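Local coordinates for putative secreted cellulose binding protein (Streptomyces coelicolor, PDB 4OY7) that cleaves glycosidic bonds in cellulose oxidatively as a copper-dependent lytic polysaccharide monooxygenase, this chain being its catalytic AA10 domain, at residues P121-T126 against D169-M174; T92-G97 against L160-G165; G61-G66 against L129-L134; L68-D73 against A81-R86; D113-L118 against Q175-D180. All coordinates share one frame; numbering follows the deposited sequence.

Interaction 1 (P121-T126 against D169-M174)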
# COMPACT_ATOMS: atom_id res chain seq x y z
N PRO A 121 11.92 -3.61 13.35
CA PRO A 121 11.46 -4.18 14.59
C PRO A 121 11.26 -3.08 15.64
O PRO A 121 12.10 -2.17 15.76
CB PRO A 121 12.62 -5.10 15.01
CG PRO A 121 13.35 -5.38 13.76
CD PRO A 121 13.22 -4.17 12.91
N GLY A 122 10.18 -3.19 16.39
CA GLY A 122 9.89 -2.23 17.44
C GLY A 122 8.95 -1.14 16.99
O GLY A 122 8.29 -0.52 17.83
N TRP A 123 8.89 -0.86 15.69
CA TRP A 123 7.92 0.10 15.18
C TRP A 123 6.53 -0.46 15.29
O TRP A 123 6.29 -1.61 14.92
CB TRP A 123 8.21 0.46 13.72
CG TRP A 123 7.29 1.51 13.18
CD1 TRP A 123 7.48 2.85 13.21
CD2 TRP A 123 6.02 1.30 12.53
NE1 TRP A 123 6.42 3.51 12.62
CE2 TRP A 123 5.52 2.57 12.18
CE3 TRP A 123 5.29 0.15 12.19
CZ2 TRP A 123 4.31 2.74 11.51
CZ3 TRP A 123 4.07 0.34 11.51
CH2 TRP A 123 3.61 1.61 11.18
N SER A 124 5.60 0.35 15.78
CA SER A 124 4.19 -0.02 15.78
C SER A 124 3.34 1.08 15.16
O SER A 124 3.70 2.29 15.17
CB SER A 124 3.73 -0.38 17.18
OG SER A 124 3.51 0.81 17.92
N PRO A 125 2.16 0.70 14.64
CA PRO A 125 1.35 1.60 13.84
C PRO A 125 0.67 2.77 14.54
O PRO A 125 0.11 3.61 13.85
CB PRO A 125 0.32 0.66 13.19
CG PRO A 125 0.23 -0.49 14.10
CD PRO A 125 1.63 -0.68 14.60
N THR A 126 0.75 2.85 15.86
CA THR A 126 0.34 4.07 16.55
C THR A 126 1.42 5.16 16.52
O THR A 126 1.17 6.27 16.92
CB THR A 126 -0.12 3.83 17.99
OG1 THR A 126 0.90 3.15 18.71
CG2 THR A 126 -1.41 3.00 18.00
N ASP A 169 2.77 -6.29 14.96
CA ASP A 169 2.34 -5.50 13.82
C ASP A 169 3.53 -4.90 13.10
O ASP A 169 4.58 -4.64 13.70
CB ASP A 169 1.44 -4.34 14.29
CG ASP A 169 0.05 -4.78 14.76
OD1 ASP A 169 -0.41 -5.88 14.38
OD2 ASP A 169 -0.61 -3.98 15.46
N ALA A 170 3.34 -4.62 11.82
CA ALA A 170 4.35 -3.99 10.98
C ALA A 170 3.60 -3.38 9.79
O ALA A 170 2.40 -3.51 9.69
CB ALA A 170 5.38 -5.02 10.53
N LEU A 171 4.32 -2.74 8.89
CA LEU A 171 3.70 -2.24 7.67
C LEU A 171 4.68 -2.47 6.51
O LEU A 171 5.90 -2.33 6.66
CB LEU A 171 3.37 -0.78 7.85
CG LEU A 171 2.78 0.00 6.70
CD1 LEU A 171 2.02 1.16 7.36
CD2 LEU A 171 3.86 0.50 5.76
N ILE A 172 4.15 -2.86 5.36
CA ILE A 172 4.95 -2.96 4.13
C ILE A 172 4.59 -1.78 3.25
O ILE A 172 3.43 -1.63 2.85
CB ILE A 172 4.69 -4.30 3.39
CG1 ILE A 172 5.25 -5.47 4.21
CG2 ILE A 172 5.33 -4.30 2.01
CD1 ILE A 172 4.73 -6.82 3.78
N PHE A 173 5.59 -0.97 2.95
CA PHE A 173 5.45 0.19 2.07
C PHE A 173 6.09 -0.11 0.74
O PHE A 173 7.21 -0.67 0.70
CB PHE A 173 6.15 1.42 2.66
CG PHE A 173 6.36 2.52 1.68
CD1 PHE A 173 5.27 3.26 1.20
CD2 PHE A 173 7.62 2.82 1.22
CE1 PHE A 173 5.47 4.28 0.29
CE2 PHE A 173 7.81 3.83 0.28
CZ PHE A 173 6.73 4.53 -0.21
N MET A 174 5.38 0.19 -0.35
CA MET A 174 5.93 0.01 -1.69
C MET A 174 5.85 1.29 -2.47
O MET A 174 4.85 2.04 -2.38
CB MET A 174 5.22 -1.09 -2.45
CG MET A 174 4.99 -2.35 -1.67
SD MET A 174 4.37 -3.67 -2.73
CE MET A 174 3.81 -4.80 -1.47
O HOH W 1 4.79 -3.72 16.25
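Apolar packing centres on Trp123. The indole leaves its loop with CG anti to the backbone N (chi1 -176°), which swings the six-membered ring across the strand 169-174. Its CZ3 rests 3.9 Å from Leu171 CB, and CH2 continues along the same side chain to within 4.2 Å of Leu171 CD1; ring and leucine cross obliquely. Pro125 folds back over the indole within its own loop, with Pro125 N 3.7 Å above the Trp123 ring plane and toward the rim. The rotation of the indole is fixed further by a hydrogen bond between Trp123 NE1 and Glu128 O.

A second patch pairs proline methylenes with an acidic side chain. Pro125 CD meets Asp169 CB at 3.7 Å, and Pro125 CG lies 3.8 Å from Asp169 OD2, the two groups crossing at about a right angle. The other carboxylate oxygen, Asp169 OD1, makes a long, weak ion pair with Arg91.

Polar contact runs through solvent. Trp123 O and Asp169 O, both acceptors, sit 3.7 Å apart, and water 1 reconciles them by donating to each, 2.9 Å to Trp123 O and 2.7 Å to Asp169 O.

Strand 169-174 is already bonded through its backbone to strands 112-119 and 184-193; with neighbours along both edges, it takes the loop on its face instead of pairing with it. The arrangement is that of a loop after strand 112-119 packed by Trp123 and Pro125 on an inner strand of the beta-sandwich of lytic polysaccharide monooxygenases.

Interaction 2 (T92-G97 against L160-G165)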
# COMPACT_ATOMS: atom_id res chain seq x y z
N THR A 92 -3.21 -7.98 7.14
CA THR A 92 -2.91 -9.31 6.64
C THR A 92 -2.02 -10.04 7.65
O THR A 92 -0.99 -9.51 8.08
CB THR A 92 -2.20 -9.23 5.29
OG1 THR A 92 -3.02 -8.50 4.37
CG2 THR A 92 -1.97 -10.65 4.71
N HIS A 93 -2.42 -11.26 7.97
CA HIS A 93 -1.70 -12.09 8.92
C HIS A 93 -0.63 -12.87 8.16
O HIS A 93 -0.94 -13.57 7.19
CB HIS A 93 -2.70 -13.01 9.64
CG HIS A 93 -3.66 -12.26 10.50
ND1 HIS A 93 -3.61 -12.30 11.88
CD2 HIS A 93 -4.67 -11.41 10.19
CE1 HIS A 93 -4.55 -11.51 12.38
NE2 HIS A 93 -5.20 -10.95 11.37
N LEU A 94 0.62 -12.71 8.61
CA LEU A 94 1.79 -13.31 7.95
C LEU A 94 2.61 -14.16 8.87
O LEU A 94 2.58 -14.01 10.08
CB LEU A 94 2.73 -12.21 7.47
CG LEU A 94 2.14 -11.20 6.51
CD1 LEU A 94 3.18 -10.16 6.14
CD2 LEU A 94 1.64 -11.92 5.28
N THR A 95 3.41 -15.04 8.26
CA THR A 95 4.35 -15.85 9.00
C THR A 95 5.76 -15.34 8.72
O THR A 95 6.26 -15.43 7.59
CB THR A 95 4.23 -17.33 8.64
OG1 THR A 95 2.88 -17.75 8.81
CG2 THR A 95 5.13 -18.18 9.55
N SER A 96 6.41 -14.86 9.78
CA SER A 96 7.81 -14.48 9.68
C SER A 96 8.62 -15.71 9.24
O SER A 96 8.46 -16.80 9.77
CB SER A 96 8.30 -13.99 11.04
OG SER A 96 9.67 -13.66 11.01
N GLY A 97 9.45 -15.50 8.23
CA GLY A 97 10.25 -16.55 7.65
C GLY A 97 9.68 -17.20 6.39
O GLY A 97 10.41 -17.90 5.70
N LEU A 160 7.91 -12.78 -2.27
CA LEU A 160 8.67 -12.10 -1.23
C LEU A 160 9.02 -13.04 -0.06
O LEU A 160 8.11 -13.58 0.57
CB LEU A 160 7.87 -10.90 -0.69
CG LEU A 160 8.41 -10.17 0.55
CD1 LEU A 160 9.83 -9.64 0.32
CD2 LEU A 160 7.40 -9.09 0.98
N ALA A 161 10.31 -13.20 0.23
CA ALA A 161 10.79 -14.00 1.36
C ALA A 161 10.79 -13.11 2.58
O ALA A 161 11.58 -12.18 2.66
CB ALA A 161 12.20 -14.53 1.08
N LEU A 162 9.86 -13.34 3.50
CA LEU A 162 9.67 -12.46 4.64
C LEU A 162 10.79 -12.73 5.65
O LEU A 162 11.08 -13.89 5.95
CB LEU A 162 8.31 -12.69 5.30
CG LEU A 162 7.10 -12.39 4.39
CD1 LEU A 162 5.86 -13.12 4.88
CD2 LEU A 162 6.89 -10.88 4.33
N PRO A 163 11.40 -11.68 6.21
CA PRO A 163 12.43 -11.90 7.22
C PRO A 163 11.94 -12.76 8.39
O PRO A 163 10.75 -12.69 8.75
CB PRO A 163 12.76 -10.48 7.71
CG PRO A 163 12.28 -9.57 6.68
CD PRO A 163 11.15 -10.25 5.98
N SER A 164 12.85 -13.56 8.92
CA SER A 164 12.69 -14.28 10.19
C SER A 164 12.88 -13.34 11.38
O SER A 164 13.35 -12.21 11.22
CB SER A 164 13.72 -15.38 10.30
OG SER A 164 13.50 -16.35 9.31
N GLY A 165 12.48 -13.83 12.56
CA GLY A 165 12.69 -13.10 13.81
C GLY A 165 11.75 -11.93 14.03
O GLY A 165 12.04 -11.09 14.86
O HOH W 2 12.68 -15.59 4.64
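Two loops meet here at one end of the beta-sandwich: the link after strand 92-94, part of one sheet, and the link after strand 155-161, part of the other. The strongest bond is made by Ser96, whose OG lies anti to its backbone N (chi1 178°) and donates to Pro163 O at 2.7 Å. It reaches a lone pair in the carbonyl plane, with a C=O...OG angle of 127°. Ser96 OG is also hydrogen-bonded to Arg166 N. Next door, Gly97 N divides its proton between two weak bonds, 3.1 Å to Pro163 O and 3.2 Å to Leu162 O. Water 2 donates to Leu162 O at 2.7 Å and, weakly, to Gly97 O. At the phi of Gly97, 97°, a beta carbon would collide with the preceding carbonyl. Beneath the polar layer Leu94 and Leu162 cross at about a right angle, Leu162 CD1 touching Leu94 CB at 4.2 Å and Thr95 O at 3.6 Å. An alanine at Ser96 would lose the hydroxyl and would probably loosen the link to the 163-165 loop, Pro163 O and Arg166 N both losing a partner. The arrangement is that of loops joining the two sheets at one end of an immunoglobulin-like sandwich.

Interaction 3 (G61-G66 against L129-L134)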
# COMPACT_ATOMS: atom_id res chain seq x y z
N GLY A 61 13.47 13.17 2.08
CA GLY A 61 13.86 14.52 1.75
C GLY A 61 12.89 15.18 0.79
O GLY A 61 12.92 16.41 0.62
N TYR A 62 12.04 14.36 0.14
CA TYR A 62 11.01 14.83 -0.80
C TYR A 62 9.56 14.46 -0.35
O TYR A 62 8.70 15.33 -0.37
CB TYR A 62 11.30 14.29 -2.21
CG TYR A 62 10.17 14.59 -3.14
CD1 TYR A 62 9.90 15.90 -3.53
CD2 TYR A 62 9.32 13.58 -3.59
CE1 TYR A 62 8.83 16.20 -4.35
CE2 TYR A 62 8.26 13.86 -4.41
CZ TYR A 62 8.01 15.17 -4.78
OH TYR A 62 6.97 15.47 -5.61
N VAL A 63 9.32 13.19 -0.03
CA VAL A 63 8.02 12.72 0.53
C VAL A 63 8.12 12.89 2.04
O VAL A 63 8.96 12.26 2.68
CB VAL A 63 7.70 11.25 0.11
CG1 VAL A 63 6.33 10.75 0.58
CG2 VAL A 63 7.79 11.11 -1.39
N PRO A 64 7.31 13.79 2.62
CA PRO A 64 7.50 14.06 4.05
C PRO A 64 7.19 12.87 4.94
O PRO A 64 6.32 12.08 4.59
CB PRO A 64 6.54 15.23 4.33
CG PRO A 64 6.43 15.91 3.01
CD PRO A 64 6.42 14.79 2.00
N ASP A 65 7.92 12.73 6.05
CA ASP A 65 7.58 11.69 7.04
C ASP A 65 6.11 11.83 7.40
O ASP A 65 5.58 12.94 7.46
CB ASP A 65 8.43 11.77 8.31
CG ASP A 65 9.89 11.39 8.11
OD1 ASP A 65 10.20 10.62 7.20
OD2 ASP A 65 10.73 11.86 8.92
N GLY A 66 5.45 10.70 7.57
CA GLY A 66 4.05 10.70 7.96
C GLY A 66 3.07 10.90 6.83
O GLY A 66 1.88 10.99 7.10
N LEU A 129 4.80 6.89 10.61
CA LEU A 129 5.61 6.16 9.63
C LEU A 129 6.55 7.13 8.92
O LEU A 129 6.14 7.96 8.10
CB LEU A 129 4.72 5.45 8.61
CG LEU A 129 5.47 4.70 7.53
CD1 LEU A 129 6.16 3.51 8.19
CD2 LEU A 129 4.52 4.25 6.43
N GLY A 130 7.83 7.05 9.26
CA GLY A 130 8.85 7.84 8.57
C GLY A 130 9.77 6.93 7.75
O GLY A 130 9.83 5.72 7.96
N TRP A 131 10.52 7.54 6.85
CA TRP A 131 11.56 6.84 6.11
C TRP A 131 12.56 6.12 7.03
O TRP A 131 13.00 5.03 6.73
CB TRP A 131 12.29 7.80 5.14
CG TRP A 131 11.41 8.28 4.02
CD1 TRP A 131 10.74 9.47 3.96
CD2 TRP A 131 11.02 7.54 2.85
NE1 TRP A 131 10.00 9.53 2.81
CE2 TRP A 131 10.17 8.37 2.10
CE3 TRP A 131 11.37 6.30 2.33
CZ2 TRP A 131 9.62 7.97 0.88
CZ3 TRP A 131 10.82 5.89 1.13
CH2 TRP A 131 9.97 6.72 0.42
N ASP A 132 12.92 6.71 8.17
CA ASP A 132 13.88 6.03 9.07
C ASP A 132 13.28 4.89 9.87
O ASP A 132 13.97 4.25 10.66
CB ASP A 132 14.62 7.02 9.97
CG ASP A 132 13.78 7.57 11.09
OD1 ASP A 132 12.54 7.44 11.06
OD2 ASP A 132 14.37 8.19 12.03
N ASP A 133 12.00 4.63 9.70
CA ASP A 133 11.38 3.45 10.27
C ASP A 133 11.27 2.31 9.27
O ASP A 133 10.78 1.24 9.63
CB ASP A 133 9.98 3.80 10.73
CG ASP A 133 9.97 4.91 11.72
OD1 ASP A 133 9.25 5.90 11.47
OD2 ASP A 133 10.70 4.81 12.74
N LEU A 134 11.72 2.53 8.04
CA LEU A 134 11.57 1.55 6.94
C LEU A 134 12.91 1.04 6.48
O LEU A 134 13.88 1.81 6.40
CB LEU A 134 10.89 2.20 5.74
CG LEU A 134 9.38 2.39 5.88
CD1 LEU A 134 8.89 3.34 4.79
CD2 LEU A 134 8.62 1.07 5.88
O HOH W 3 12.57 9.42 8.94
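The tight part of this contact lies along the indole of Trp131. Its NE1 donates to Val63 O at 2.9 Å, with the oxygen at the ring edge and close to the ring plane, although the N-H approaches from above the carbonyl plane. Alongside, Val63 CB packs on Trp131 CZ2 at 3.9 Å. A backbone bond from Gly66 N to Leu129 O, 2.9 Å, fastens the far end. Between them Gly130 passes so close under Asp65 that a beta carbon on it would be jammed against the carboxylate.

The looser, wetter side belongs to that carboxylate. Asp65 OD1 takes the proton of Trp131 N at 3.1 Å, met from above the carboxylate plane, at the start of the 3-10 turn 131-133. Water 3 donates to Asp65 OD2 and accepts from Asp132 N at 2.8 Å. Asp132 OD1 is 5.2 Å from Asp65 OD2, so the like charges would probably raise each other's pKa somewhat. The turn itself is fixed by Gly130 N, which donates to Asp133 OD1 at 2.9 Å.

An alanine at Trp131 would remove the indole N-H and would probably loosen the Val63 end of the loop, the bonds at Asp65 and Gly66 not depending on the ring.

Trp131 meets Phe173 of strand 168-178 with planes at about 90°, Leu129 packs on Leu171 and on Thr119 of strand 112-119, and Val63 touches Phe186 of strand 184-193.

Interaction 4 (L68-D73 against A81-R86)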
# COMPACT_ATOMS: atom_id res chain seq x y z
N LEU A 68 3.67 9.09 3.60
CA LEU A 68 4.00 8.11 2.56
C LEU A 68 2.74 7.46 1.98
O LEU A 68 2.65 7.22 0.77
CB LEU A 68 4.97 7.01 3.04
CG LEU A 68 6.46 7.37 2.97
CD1 LEU A 68 6.73 8.55 3.89
CD2 LEU A 68 7.36 6.21 3.37
N CYS A 69 1.77 7.18 2.84
CA CYS A 69 0.60 6.39 2.41
C CYS A 69 -0.39 7.16 1.54
O CYS A 69 -1.32 6.56 0.99
CB CYS A 69 -0.13 5.76 3.61
SG CYS A 69 0.98 4.84 4.71
N SER A 70 -0.17 8.46 1.42
CA SER A 70 -0.97 9.31 0.54
C SER A 70 -0.10 9.95 -0.54
O SER A 70 -0.49 10.98 -1.11
CB SER A 70 -1.68 10.41 1.33
OG SER A 70 -0.75 11.31 1.93
N ALA A 71 1.09 9.38 -0.82
CA ALA A 71 1.98 9.95 -1.84
C ALA A 71 2.32 11.41 -1.54
O ALA A 71 2.37 12.27 -2.44
CB ALA A 71 1.36 9.84 -3.21
N GLY A 72 2.58 11.71 -0.28
CA GLY A 72 2.96 13.07 0.11
C GLY A 72 1.86 14.09 -0.01
O GLY A 72 2.10 15.31 0.03
N ASP A 73 0.61 13.60 -0.07
CA ASP A 73 -0.57 14.43 -0.30
C ASP A 73 -0.50 15.21 -1.60
O ASP A 73 -1.06 16.30 -1.73
CB ASP A 73 -0.86 15.33 0.92
CG ASP A 73 -1.24 14.52 2.13
OD1 ASP A 73 -2.12 13.61 2.03
OD2 ASP A 73 -0.64 14.74 3.20
N ALA A 81 -6.35 10.71 5.01
CA ALA A 81 -6.81 9.87 6.13
C ALA A 81 -6.11 8.52 6.24
O ALA A 81 -6.07 7.94 7.32
CB ALA A 81 -8.33 9.66 6.09
N TYR A 82 -5.51 8.08 5.14
CA TYR A 82 -4.86 6.77 5.05
C TYR A 82 -3.47 6.83 5.65
O TYR A 82 -2.83 5.81 5.79
CB TYR A 82 -4.92 6.24 3.59
CG TYR A 82 -6.37 6.07 3.18
CD1 TYR A 82 -7.06 4.90 3.46
CD2 TYR A 82 -7.08 7.12 2.61
CE1 TYR A 82 -8.39 4.76 3.15
CE2 TYR A 82 -8.42 6.99 2.31
CZ TYR A 82 -9.08 5.80 2.58
OH TYR A 82 -10.44 5.65 2.33
N ASN A 83 -3.01 8.02 6.05
CA ASN A 83 -1.85 8.13 6.95
C ASN A 83 -2.13 7.98 8.46
O ASN A 83 -1.17 7.92 9.23
CB ASN A 83 -1.10 9.47 6.72
CG ASN A 83 -0.51 9.56 5.35
OD1 ASN A 83 0.28 8.67 4.93
ND2 ASN A 83 -0.88 10.59 4.62
N ALA A 84 -3.40 7.94 8.88
CA ALA A 84 -3.73 7.90 10.31
C ALA A 84 -2.95 6.81 11.03
O ALA A 84 -2.95 5.65 10.63
CB ALA A 84 -5.23 7.70 10.50
N ALA A 85 -2.26 7.22 12.09
CA ALA A 85 -1.41 6.32 12.85
C ALA A 85 -2.27 5.59 13.89
O ALA A 85 -2.34 5.97 15.09
CB ALA A 85 -0.28 7.11 13.53
N ARG A 86 -2.94 4.54 13.40
CA ARG A 86 -3.90 3.75 14.17
C ARG A 86 -3.52 2.28 14.07
O ARG A 86 -2.94 1.85 13.07
CB ARG A 86 -5.29 3.90 13.54
CG ARG A 86 -5.91 5.25 13.64
CD ARG A 86 -7.19 5.34 12.84
NE ARG A 86 -8.22 4.56 13.51
CZ ARG A 86 -9.41 5.02 13.87
NH1 ARG A 86 -9.75 6.29 13.64
NH2 ARG A 86 -10.26 4.21 14.46
O HOH W 4 -1.52 13.51 5.41
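Ser70 OG has three hydrogen-bonding partners: it accepts from Asn83 ND2 at 2.8 Å and donates to Asp73 OD1 at 2.7 Å, with Thr67 O a second acceptor in reach of the same single proton. The site ties the loop following the 3-10 segment 68-69 to the 3-10 segment 81-83, both in the long excursion between strands 51-52 and 92-94, probably part of the variable L2 region of lytic polysaccharide monooxygenases. Ser70 OG stands between its own backbone N and carbonyl carbon (chi1 64°), the crowded position. Positive phi angles at Ala71, Gly72 and Asp73 bring Asp73 back beside Ser70, whose OG meets OD1 from above the carboxylate plane.

Asn83 uses both ends of its amide. The ND2 bond to Ser70 runs nearly in the amide plane, while OD1 accepts a weak bond from Cys69 N at 3.0 Å; a donor at ND2 and an acceptor at OD1 fix which way round the amide sits. The disulfide from Cys69 to Cys188 then anchors this segment to strand 184-193. The amide and the Asp73 carboxylate face each other tip to tip, planes 84° apart, and water 4 bridges them, 3.1 Å from Asn83 ND2 and 2.7 Å from Asp73 OD2.

Interaction 5 (D113-L118 against Q175-D180)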
# COMPACT_ATOMS: atom_id res chain seq x y z
N ASP A 113 10.10 -0.34 -11.49
CA ASP A 113 10.51 -1.10 -10.31
C ASP A 113 9.50 -0.95 -9.20
O ASP A 113 8.96 0.16 -8.96
CB ASP A 113 11.83 -0.58 -9.72
CG ASP A 113 13.03 -0.83 -10.56
OD1 ASP A 113 12.96 -1.62 -11.50
OD2 ASP A 113 14.07 -0.21 -10.24
N PHE A 114 9.30 -2.02 -8.45
CA PHE A 114 8.61 -1.97 -7.19
C PHE A 114 9.63 -2.04 -6.06
O PHE A 114 10.33 -3.06 -5.89
CB PHE A 114 7.63 -3.12 -7.11
CG PHE A 114 6.52 -3.03 -8.11
CD1 PHE A 114 6.64 -3.60 -9.36
CD2 PHE A 114 5.34 -2.37 -7.79
CE1 PHE A 114 5.62 -3.51 -10.30
CE2 PHE A 114 4.32 -2.26 -8.72
CZ PHE A 114 4.45 -2.84 -9.98
N ARG A 115 9.72 -0.96 -5.30
CA ARG A 115 10.64 -0.88 -4.15
C ARG A 115 9.84 -1.24 -2.95
O ARG A 115 8.90 -0.50 -2.60
CB ARG A 115 11.20 0.53 -4.02
CG ARG A 115 12.08 0.93 -5.17
CD ARG A 115 12.48 2.37 -5.13
NE ARG A 115 13.22 2.80 -6.32
CZ ARG A 115 13.60 4.05 -6.53
NH1 ARG A 115 13.35 5.01 -5.62
NH2 ARG A 115 14.27 4.34 -7.65
N VAL A 116 10.23 -2.33 -2.29
CA VAL A 116 9.46 -2.91 -1.20
C VAL A 116 10.22 -2.74 0.12
O VAL A 116 11.36 -3.17 0.26
CB VAL A 116 9.17 -4.40 -1.47
CG1 VAL A 116 8.39 -5.01 -0.30
CG2 VAL A 116 8.45 -4.62 -2.82
N TYR A 117 9.54 -2.14 1.10
CA TYR A 117 10.11 -1.81 2.42
C TYR A 117 9.31 -2.38 3.59
O TYR A 117 8.09 -2.48 3.53
CB TYR A 117 10.20 -0.29 2.63
CG TYR A 117 10.87 0.53 1.55
CD1 TYR A 117 10.24 0.81 0.35
CD2 TYR A 117 12.10 1.10 1.78
CE1 TYR A 117 10.85 1.61 -0.62
CE2 TYR A 117 12.73 1.90 0.83
CZ TYR A 117 12.09 2.17 -0.36
OH TYR A 117 12.76 2.96 -1.30
N LEU A 118 10.00 -2.68 4.68
CA LEU A 118 9.31 -3.19 5.89
C LEU A 118 9.72 -2.36 7.09
O LEU A 118 10.87 -2.02 7.24
CB LEU A 118 9.69 -4.64 6.12
CG LEU A 118 9.09 -5.37 7.32
CD1 LEU A 118 7.58 -5.54 7.18
CD2 LEU A 118 9.79 -6.72 7.45
N GLN A 175 6.92 1.56 -3.20
CA GLN A 175 6.97 2.68 -4.14
C GLN A 175 7.17 2.09 -5.52
O GLN A 175 8.13 1.35 -5.79
CB GLN A 175 8.07 3.68 -3.79
CG GLN A 175 7.92 5.00 -4.52
CD GLN A 175 8.92 6.03 -4.05
OE1 GLN A 175 9.45 5.94 -2.93
NE2 GLN A 175 9.17 7.06 -4.88
N TRP A 176 6.20 2.36 -6.39
CA TRP A 176 6.22 1.90 -7.75
C TRP A 176 6.82 3.03 -8.57
O TRP A 176 6.19 4.08 -8.74
CB TRP A 176 4.81 1.60 -8.24
CG TRP A 176 4.72 1.00 -9.61
CD1 TRP A 176 5.74 0.47 -10.37
CD2 TRP A 176 3.52 0.82 -10.37
NE1 TRP A 176 5.24 -0.01 -11.55
CE2 TRP A 176 3.88 0.19 -11.58
CE3 TRP A 176 2.16 1.13 -10.15
CZ2 TRP A 176 2.95 -0.13 -12.56
CZ3 TRP A 176 1.26 0.83 -11.10
CH2 TRP A 176 1.64 0.19 -12.29
N VAL A 177 8.03 2.80 -9.06
CA VAL A 177 8.81 3.81 -9.75
C VAL A 177 8.81 3.52 -11.23
O VAL A 177 9.46 2.58 -11.71
CB VAL A 177 10.24 3.86 -9.17
CG1 VAL A 177 11.07 4.95 -9.85
CG2 VAL A 177 10.12 4.05 -7.66
N ARG A 178 8.02 4.29 -11.97
CA ARG A 178 7.95 4.12 -13.41
C ARG A 178 9.30 4.43 -14.03
O ARG A 178 10.01 5.32 -13.58
CB ARG A 178 6.87 5.03 -14.03
CG ARG A 178 5.45 4.55 -13.73
CD ARG A 178 4.39 5.48 -14.31
NE ARG A 178 4.44 5.53 -15.77
CZ ARG A 178 3.62 6.26 -16.53
NH1 ARG A 178 2.68 7.02 -15.99
NH2 ARG A 178 3.78 6.28 -17.85
N SER A 179 9.65 3.66 -15.04
CA SER A 179 10.87 3.93 -15.81
C SER A 179 10.63 4.88 -16.97
O SER A 179 11.60 5.33 -17.59
CB SER A 179 11.49 2.63 -16.30
OG SER A 179 10.55 1.94 -17.09
N ASP A 180 9.37 5.21 -17.25
CA ASP A 180 9.01 6.03 -18.41
C ASP A 180 8.27 7.30 -18.05
O ASP A 180 7.62 7.89 -18.90
CB ASP A 180 8.12 5.19 -19.33
CG ASP A 180 6.76 4.86 -18.70
OD1 ASP A 180 6.63 4.84 -17.46
OD2 ASP A 180 5.82 4.57 -19.48
O HOH W 5 11.99 5.18 -2.83
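Asp113 opens the antiparallel ladder as a hydrogen-bonded pair with Val177: Asp113 N donates to Val177 O at 3.0 Å, and Val177 N returns a nearly straight bond to Asp113 O at 2.8 Å. Its carboxylate turns instead to Thr141. Phe114 follows, in a non-hydrogen-bonded pair with Trp176. The two side chains lie side by side and point the same way, their rings in an offset stack with the phenyl and five-membered ring centroids 3.9 Å apart and planes at 15°. Phe114 CZ sits 3.3 Å from Trp176 NE1, over the indole face. Arg115 pairs with Gln175 through Arg115 N to Gln175 O and Gln175 N to Arg115 O. On the face shared with Asp113, its extended chain lays the guanidinium over Val177, CG2 being 3.6 Å from Arg115 NE, while NH1 bonds to Gly57 O. Tyr117 OH joins Arg115 NH1 and Gln175 OE1 through water 5, and Gln175 NE2 holds Arg58 O. The stack ends near the metal, the Trp176 side chain about 4 Å from that of His110 and about 5 Å from copper (nearest atoms): an aromatic pair beside the histidine brace of lytic polysaccharide monooxygenases, in which His1 and His110 hold the copper.

From the N terminus, interaction 3 opens first at 61-66, and interaction 4 opens and closes a short loop, 68-86, nested within it. Interaction 2 then opens at 92-97, interaction 5 at 113-118 and interaction 1 at 121-126, before interaction 3 closes at 129-134. Interaction 2 closes at 160-165, interaction 1 at 169-174 and interaction 5 at 175-180. Thus 1 nests inside 5, whereas 2 and 3 cross each other and both cross 1 and 5. Interactions 1 and 5 share strand 168-178, one at each end; 3 ties the excursion after strand 51-52 to the loop before strand 134-141, 4 braces that excursion internally, and 2 joins loops of the two sheets at one end of the sandwich.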